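PDB 3OR5: Thiol:disulfide interchange protein, thioredoxin family protein from Chlorobaculum tepidum, which probably acts as a thioredoxin-fold thiol:disulfide oxidoreductase of the TlpA-like type, with a likely role in cytochrome c maturation. Local coordinates for residues V20-K25 / N81-M86; G72-E77 / V95-P100. All coordinates share one frame; numbering follows the deposited sequence.

Interaction 1. Residues V20-K25 / N81-M86; sequences VTVDGK and NVKNYM
V22, on the turn between strands 18-20 and 26-28, leans its side chain against one flank of helix 79-89, where V82, K83 and M86 receive it. Its CG1, anti to the backbone N (chi1 168°), lies over the helix backbone, 3.6 Å from K83 CA. The V22 and V82 side chains cross at about a right angle, V22 CG2 lying 4.0 Å from V82 CG1. M86, a selenomethionine, sets its SE 3.7 Å from V22 CB. A turn about the M86 CG-SE bond (chi3 71°) brings M86 CE to 3.6 Å from D23 CG, almost equidistant from the two carboxylate oxygens, and the D23 and M86 side chains likewise cross at about a right angle. K83 flanks the turn with its aliphatic part: K83 CD sits 3.6 Å from V22 O, while K83 NZ remains 5.8 Å from D23 OD2, too far for a salt bridge. The loop joins the two strands of a small antiparallel hairpin, and T21 to G24 form a type I beta turn that packs against the helix of the beta-alpha-beta unit in this thioredoxin fold. T21 OG1 donates to D23 OD1 (2.7 Å), holding D23 in place, and accepts from K25 N, just past the turn (2.9 Å). Further out, V22 touches M97 of strand 95-97, and V82 and M86 both rest on V95 of that strand.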
loop_
_atom_site.group_PDB
_atom_site.type_symbol
_atom_site.label_atom_id
_atom_site.label_comp_id
_atom_site.label_asym_id
_atom_site.label_seq_id
_atom_site.Cartn_x
_atom_site.Cartn_y
_atom_site.Cartn_z
ATOM N N VAL A 20 -0.156 1.526 14.589
ATOM C CA VAL A 20 -0.228 2.971 14.838
ATOM C C VAL A 20 0.592 3.565 13.696
ATOM O O VAL A 20 1.654 3.011 13.365
ATOM C CB VAL A 20 0.450 3.346 16.155
ATOM C CG1 VAL A 20 0.458 4.866 16.274
ATOM C CG2 VAL A 20 -0.433 2.791 17.342
ATOM N N THR A 21 0.052 4.601 13.098
ATOM C CA THR A 21 0.735 5.215 11.959
ATOM C C THR A 21 1.866 6.126 12.428
ATOM O O THR A 21 1.963 6.529 13.602
ATOM C CB THR A 21 -0.194 6.060 11.099
ATOM O OG1 THR A 21 -0.629 7.150 11.915
ATOM C CG2 THR A 21 -1.431 5.203 10.566
ATOM N N VAL A 22 2.781 6.452 11.489
ATOM C CA VAL A 22 3.942 7.340 11.781
ATOM C C VAL A 22 3.474 8.674 12.350
ATOM O O VAL A 22 4.166 9.236 13.235
ATOM C CB VAL A 22 4.654 7.513 10.480
ATOM C CG1 VAL A 22 5.689 8.646 10.598
ATOM C CG2 VAL A 22 5.340 6.118 10.117
ATOM N N ASP A 23 2.323 9.150 11.904
ATOM C CA ASP A 23 1.740 10.437 12.419
ATOM C C ASP A 23 0.790 10.235 13.531
ATOM O O ASP A 23 0.045 11.155 13.831
ATOM C CB ASP A 23 1.154 11.349 11.330
ATOM C CG ASP A 23 0.092 10.676 10.534
ATOM O OD1 ASP A 23 -0.024 9.403 10.566
ATOM O OD2 ASP A 23 -0.616 11.431 9.801
ATOM N N GLY A 24 0.867 9.064 14.199
ATOM C CA GLY A 24 0.170 8.922 15.503
ATOM C C GLY A 24 -1.320 8.776 15.344
ATOM O O GLY A 24 -2.075 9.483 16.003
ATOM N N LYS A 25 -1.786 7.941 14.400
ATOM C CA LYS A 25 -3.236 7.698 14.203
ATOM C C LYS A 25 -3.397 6.189 14.258
ATOM O O LYS A 25 -2.444 5.434 13.977
ATOM C CB LYS A 25 -3.689 8.238 12.825
ATOM C CG LYS A 25 -3.591 9.742 12.863
ATOM C CD LYS A 25 -3.854 10.287 11.524
ATOM C CE LYS A 25 -3.453 11.783 11.583
ATOM N NZ LYS A 25 -4.064 12.562 10.481
ATOM N N ASN A 81 12.536 10.586 9.519
ATOM C CA ASN A 81 12.644 10.728 8.064
ATOM C C ASN A 81 11.308 10.458 7.404
ATOM O O ASN A 81 10.872 11.278 6.584
ATOM C CB ASN A 81 13.757 9.734 7.585
ATOM C CG ASN A 81 14.312 10.062 6.192
ATOM O OD1 ASN A 81 14.558 11.200 5.827
ATOM N ND2 ASN A 81 14.487 9.012 5.403
ATOM N N VAL A 82 10.595 9.399 7.804
ATOM C CA VAL A 82 9.293 9.078 7.175
ATOM C C VAL A 82 8.244 10.161 7.557
ATOM O O VAL A 82 7.498 10.622 6.686
ATOM C CB VAL A 82 8.818 7.708 7.629
ATOM C CG1 VAL A 82 7.442 7.384 6.926
ATOM C CG2 VAL A 82 9.791 6.703 7.095
ATOM N N LYS A 83 8.229 10.589 8.837
ATOM C CA LYS A 83 7.265 11.637 9.239
ATOM C C LYS A 83 7.509 12.941 8.449
ATOM O O LYS A 83 6.574 13.594 7.945
ATOM C CB LYS A 83 7.442 11.945 10.743
ATOM C CG LYS A 83 6.528 13.058 11.318
ATOM C CD LYS A 83 5.297 12.427 11.932
ATOM C CE LYS A 83 4.386 13.502 12.676
ATOM N NZ LYS A 83 3.986 14.529 11.644
ATOM N N ASN A 84 8.771 13.329 8.249
ATOM C CA ASN A 84 9.022 14.523 7.432
ATOM C C ASN A 84 8.677 14.380 5.958
ATOM O O ASN A 84 8.188 15.282 5.374
ATOM C CB ASN A 84 10.475 14.990 7.576
ATOM C CG ASN A 84 10.577 16.469 7.364
ATOM O OD1 ASN A 84 9.824 17.250 8.011
ATOM N ND2 ASN A 84 11.396 16.882 6.436
ATOM N N TYR A 85 8.887 13.203 5.357
ATOM C CA TYR A 85 8.495 12.977 3.996
ATOM C C TYR A 85 6.946 13.092 3.835
ATOM O O TYR A 85 6.449 13.669 2.880
ATOM C CB TYR A 85 8.997 11.585 3.574
ATOM C CG TYR A 85 8.825 11.367 2.099
ATOM C CD1 TYR A 85 9.517 12.106 1.176
ATOM C CD2 TYR A 85 7.944 10.346 1.655
ATOM C CE1 TYR A 85 9.332 11.889 -0.193
ATOM C CE2 TYR A 85 7.782 10.125 0.283
ATOM C CZ TYR A 85 8.468 10.877 -0.604
ATOM O OH TYR A 85 8.264 10.624 -1.946
HETATM N N MSE A 86 6.255 12.553 4.817
HETATM C CA MSE A 86 4.776 12.662 4.819
HETATM C C MSE A 86 4.375 14.107 4.815
HETATM O O MSE A 86 3.390 14.434 4.122
HETATM C CB MSE A 86 4.180 11.896 6.015
HETATM C CG MSE A 86 4.285 10.414 5.828
HETATM SE SE MSE A 86 3.717 9.604 7.530
HETATM C CE MSE A 86 1.880 9.971 7.436
#

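Interaction 2. Residues G72-E77 / V95-P100; sequences GIAVNE and VMMATP
G72 and V95 begin a parallel pairing in which strands 72-74 and 95-97 run with segment axes 24° apart. Three backbone hydrogen bonds join them: M96 N to G72 O (2.9 Å), A74 N to M96 O (2.8 Å) and A98 N to A74 O (2.8 Å). The last extends the ladder just past the strand residues and is the most bent at the acceptor (C=O...N 141°). CA-H...O contacts supplement the ladder, V95 CA approaching G72 O and I73 CA approaching M96 O. On the face of I73 and M96, I73 CG2, anti to the backbone N, packs 3.7 Å from A98 CB, as does V75 CG1. On the face of A74 and M97, the selenomethionine side chain of M97 folds back through chi2 and chi3 near -65°, bringing M97 CE 3.7 Å from E77 C, with E77 CB a little farther; helix 79-89 covers this face through V82. The polar end of E77 leads away to T44 and N81, with OE2 bonded to T44 OG1. Strands 68-74 and 95-97 with the helix between them make a beta-alpha-beta unit, in which 95-97 is an edge strand of the thioredoxin-type sheet. Register is thus set by main-chain bonds, while apolar side chains pack on both faces and leave the E77 carboxylate to polar partners near, without touching, the CxxC motif that probably forms the redox centre.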
loop_
_atom_site.group_PDB
_atom_site.type_symbol
_atom_site.label_atom_id
_atom_site.label_comp_id
_atom_site.label_asym_id
_atom_site.label_seq_id
_atom_site.Cartn_x
_atom_site.Cartn_y
_atom_site.Cartn_z
ATOM N N GLY A 72 0.640 2.719 3.256
ATOM C CA GLY A 72 2.128 2.619 3.059
ATOM C C GLY A 72 2.753 1.911 4.261
ATOM O O GLY A 72 2.368 2.134 5.408
ATOM N N ILE A 73 3.749 1.056 4.023
ATOM C CA ILE A 73 4.506 0.409 5.118
ATOM C C ILE A 73 5.964 0.726 4.808
ATOM O O ILE A 73 6.492 0.320 3.773
ATOM C CB ILE A 73 4.234 -1.106 5.141
ATOM C CG1 ILE A 73 2.734 -1.342 5.558
ATOM C CG2 ILE A 73 5.213 -1.771 6.207
ATOM C CD1 ILE A 73 2.302 -2.833 5.500
ATOM N N ALA A 74 6.607 1.480 5.692
ATOM C CA ALA A 74 7.971 2.023 5.404
ATOM C C ALA A 74 8.993 1.037 5.943
ATOM O O ALA A 74 9.032 0.763 7.155
ATOM C CB ALA A 74 8.166 3.383 6.118
ATOM N N VAL A 75 9.828 0.532 5.043
ATOM C CA VAL A 75 10.851 -0.463 5.359
ATOM C C VAL A 75 12.220 0.179 5.374
ATOM O O VAL A 75 12.411 1.204 4.701
ATOM C CB VAL A 75 10.794 -1.616 4.338
ATOM C CG1 VAL A 75 9.463 -2.478 4.526
ATOM C CG2 VAL A 75 10.975 -1.153 2.925
ATOM N N ASN A 76 13.161 -0.408 6.139
ATOM C CA ASN A 76 14.550 0.150 6.091
ATOM C C ASN A 76 14.571 1.639 6.369
ATOM O O ASN A 76 15.358 2.343 5.794
ATOM C CB ASN A 76 15.218 -0.195 4.741
ATOM C CG ASN A 76 15.252 -1.711 4.439
ATOM O OD1 ASN A 76 16.344 -2.308 4.334
ATOM N ND2 ASN A 76 14.118 -2.309 4.203
ATOM N N GLU A 77 13.709 2.099 7.289
ATOM C CA GLU A 77 13.499 3.500 7.514
ATOM C C GLU A 77 13.713 3.963 8.943
ATOM O O GLU A 77 14.061 3.156 9.861
ATOM C CB GLU A 77 12.075 3.908 6.972
ATOM C CG GLU A 77 12.205 4.429 5.529
ATOM C CD GLU A 77 12.831 5.819 5.427
ATOM O OE1 GLU A 77 13.407 6.343 6.406
ATOM O OE2 GLU A 77 12.681 6.427 4.325
ATOM N N VAL A 95 0.185 5.540 6.853
ATOM C CA VAL A 95 1.537 4.965 6.734
ATOM C C VAL A 95 2.073 4.515 8.046
ATOM O O VAL A 95 2.004 5.264 9.038
ATOM C CB VAL A 95 2.449 6.124 6.258
ATOM C CG1 VAL A 95 4.002 5.661 6.262
ATOM C CG2 VAL A 95 2.140 6.669 4.811
HETATM N N MSE A 96 2.574 3.277 8.090
HETATM C CA MSE A 96 3.102 2.649 9.337
HETATM C C MSE A 96 4.571 2.330 9.129
HETATM O O MSE A 96 4.979 1.928 7.986
HETATM C CB MSE A 96 2.347 1.349 9.736
HETATM C CG MSE A 96 0.999 1.739 10.138
HETATM SE SE MSE A 96 -0.006 0.025 10.468
HETATM C CE MSE A 96 -0.237 -0.442 8.617
HETATM N N MSE A 97 5.353 2.435 10.185
HETATM C CA MSE A 97 6.721 1.812 10.125
HETATM C C MSE A 97 6.613 0.309 10.049
HETATM O O MSE A 97 5.798 -0.311 10.766
HETATM C CB MSE A 97 7.526 2.130 11.389
HETATM C CG MSE A 97 7.613 3.662 11.656
HETATM SE SE MSE A 97 8.706 4.593 10.240
HETATM C CE MSE A 97 10.432 3.701 10.541
ATOM N N ALA A 98 7.457 -0.326 9.209
ATOM C CA ALA A 98 7.355 -1.774 9.141
ATOM C C ALA A 98 7.714 -2.409 10.481
ATOM O O ALA A 98 8.568 -1.882 11.276
ATOM C CB ALA A 98 8.368 -2.291 8.107
ATOM N N THR A 99 7.054 -3.524 10.721
ATOM C CA THR A 99 7.393 -4.405 11.829
ATOM C C THR A 99 7.584 -5.810 11.214
ATOM O O THR A 99 7.164 -6.074 10.082
ATOM C CB THR A 99 6.261 -4.538 12.803
ATOM O OG1 THR A 99 5.110 -5.137 12.199
ATOM C CG2 THR A 99 5.801 -3.182 13.448
ATOM N N PRO A 100 8.279 -6.706 11.920
ATOM C CA PRO A 100 8.403 -8.032 11.294
ATOM C C PRO A 100 7.089 -8.680 11.010
ATOM O O PRO A 100 6.979 -9.385 9.968
ATOM C CB PRO A 100 9.193 -8.862 12.345
ATOM C CG PRO A 100 9.949 -7.838 13.114
ATOM C CD PRO A 100 9.066 -6.557 13.161
#

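From the N terminus, the hairpin turn at 20-25 comes first, then strand 68-74 with 72-77, helix 79-89 with 81-86, and strand 95-97 with 95-100. Interaction 1 closes a long loop from the turn to the helix, taking in strands 26-28, 36-42 and 68-74 and helix 47-63; interaction 2 closes the short loop that holds helix 79-89. The segments alternate, so the two loops cross rather than nest. Their centres lie about 10 Å apart and they touch directly: V22 N is 2.8 Å from V95 O, a probable hydrogen bond. The turn therefore meets both the helix and the edge strand of one beta-alpha-beta unit.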